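Local coordinates for protein CofB (Escherichia coli, PDB 5AX6) that forms a homotrimer as a minor pilin of the CFA/III type IVb pilus of enterotoxigenic bacteria and probably takes part in pilus assembly, at residues Leu343-Asn348 and Asp387-Pro392. Numbering follows the deposited sequence.
Sequences LRTIPN and DCPVSP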
# COMPACT_ATOMS: atom_id res chain seq x y z
N LEU A 343 8.37 -6.22 -25.61
CA LEU A 343 8.77 -6.38 -24.21
C LEU A 343 10.16 -7.00 -24.11
O LEU A 343 10.53 -7.85 -24.92
CB LEU A 343 7.76 -7.24 -23.46
CG LEU A 343 6.31 -6.76 -23.50
CD1 LEU A 343 5.44 -7.73 -22.71
CD2 LEU A 343 6.18 -5.36 -22.95
N ARG A 344 10.93 -6.58 -23.11
CA ARG A 344 12.23 -7.21 -22.86
C ARG A 344 12.50 -7.31 -21.37
O ARG A 344 11.91 -6.57 -20.57
CB ARG A 344 13.36 -6.43 -23.53
CG ARG A 344 13.63 -5.09 -22.86
CD ARG A 344 14.45 -4.21 -23.79
NE ARG A 344 14.82 -2.94 -23.18
CZ ARG A 344 14.10 -1.84 -23.25
NH1 ARG A 344 12.93 -1.85 -23.88
NH2 ARG A 344 14.54 -0.73 -22.67
N THR A 345 13.42 -8.20 -21.00
CA THR A 345 13.83 -8.35 -19.61
C THR A 345 15.25 -7.81 -19.43
O THR A 345 15.91 -7.44 -20.39
CB THR A 345 13.81 -9.82 -19.15
OG1 THR A 345 14.71 -10.57 -19.96
CG2 THR A 345 12.43 -10.42 -19.29
N ILE A 346 15.71 -7.78 -18.19
CA ILE A 346 17.07 -7.37 -17.87
C ILE A 346 18.05 -8.46 -18.29
O ILE A 346 17.89 -9.63 -17.90
CB ILE A 346 17.19 -7.08 -16.37
CG1 ILE A 346 16.28 -5.90 -16.01
CG2 ILE A 346 18.66 -6.83 -15.97
CD1 ILE A 346 15.99 -5.78 -14.50
N PRO A 347 19.07 -8.10 -19.07
CA PRO A 347 20.00 -9.13 -19.55
C PRO A 347 20.98 -9.62 -18.50
O PRO A 347 21.16 -8.97 -17.46
CB PRO A 347 20.74 -8.42 -20.68
CG PRO A 347 20.77 -6.98 -20.22
CD PRO A 347 19.42 -6.76 -19.57
N ASN A 348 21.59 -10.77 -18.76
CA ASN A 348 22.77 -11.22 -18.04
C ASN A 348 23.94 -11.23 -19.02
O ASN A 348 23.74 -11.29 -20.23
CB ASN A 348 22.57 -12.61 -17.44
CG ASN A 348 23.64 -12.96 -16.40
OD1 ASN A 348 24.29 -12.09 -15.84
ND2 ASN A 348 23.81 -14.25 -16.16
N ASP A 387 14.39 -19.84 -18.60
CA ASP A 387 12.94 -19.72 -18.54
C ASP A 387 12.57 -18.25 -18.53
O ASP A 387 13.16 -17.48 -17.78
CB ASP A 387 12.37 -20.40 -17.30
CG ASP A 387 12.58 -21.90 -17.32
OD1 ASP A 387 12.37 -22.52 -18.38
OD2 ASP A 387 12.98 -22.45 -16.27
N CYS A 388 11.61 -17.85 -19.34
CA CYS A 388 11.22 -16.45 -19.36
C CYS A 388 10.18 -16.19 -18.28
O CYS A 388 9.46 -17.11 -17.88
CB CYS A 388 10.71 -16.06 -20.74
SG CYS A 388 12.10 -16.06 -21.93
N PRO A 389 10.11 -14.95 -17.78
CA PRO A 389 9.15 -14.62 -16.72
C PRO A 389 7.74 -14.45 -17.25
O PRO A 389 7.51 -14.53 -18.46
CB PRO A 389 9.70 -13.30 -16.15
CG PRO A 389 10.41 -12.67 -17.31
CD PRO A 389 10.99 -13.81 -18.11
N VAL A 390 6.79 -14.22 -16.34
CA VAL A 390 5.40 -14.00 -16.71
C VAL A 390 5.28 -12.75 -17.57
O VAL A 390 5.96 -11.75 -17.33
CB VAL A 390 4.49 -13.87 -15.46
CG1 VAL A 390 3.08 -13.47 -15.86
CG2 VAL A 390 4.49 -15.17 -14.65
N SER A 391 4.43 -12.81 -18.58
CA SER A 391 4.18 -11.63 -19.41
C SER A 391 2.68 -11.40 -19.52
O SER A 391 1.89 -12.33 -19.35
CB SER A 391 4.81 -11.79 -20.79
OG SER A 391 4.25 -12.89 -21.48
N PRO A 392 2.29 -10.15 -19.80
CA PRO A 392 0.87 -9.82 -19.86
C PRO A 392 0.19 -10.38 -21.10
O PRO A 392 0.86 -10.69 -22.10
CB PRO A 392 0.85 -8.29 -19.89
CG PRO A 392 2.20 -7.90 -20.37
CD PRO A 392 3.15 -8.97 -19.95
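Leu343 and Thr345 lie along the course of the broken strand 341-353, in an antiparallel β-sheet region of the C-terminal domain of CofB where Leu343 is in the strand proper, and each sends a methyl group to a proline ring of the segment 387-392. The part from Pro389 to Pro392 runs nearly opposite to that from Leu343 to Thr345, 157° apart. The pairing exemplifies how alternate residues along a chain serve the same face: Leu343 and Thr345 both turn toward the prolines, whereas Arg344 between them reaches the third subunit, where its NH2 hydrogen-bonds the carbonyl of Ile346 of that chain. At 8.3 Å between the CA atoms of Thr345 and Pro389, the backbones stand wider apart than paired strands, and side chains bridge the gap.

Leu343 meets Pro392 end to end, its CD1 standing 3.8 Å from Pro392 CD and 4.0 Å from Pro392 CG, so a single methyl touches two ring carbons. Pro392 and Ser391 also form an antiparallel ladder with a strand of the second subunit, which places this leucine-proline pair beside the trimer interface. Cys388, next to Pro389, is tied by a disulfide to Cys486 of strand 478-487, the backbone partner of Thr345, and this covalent link joins the proline-rich segment to the sheet.

Thr345 divides its side chain between two tasks. A chi1 of 60° tucks OG1 in beside both backbone neighbours of CA, where it hydrogen-bonds the backbone N of Cys486, and swings CG2 to the side away from the carbonyl carbon, to reach the ring of Pro389, 3.9 Å from Pro389 CD and 3.6 Å from Pro389 CG.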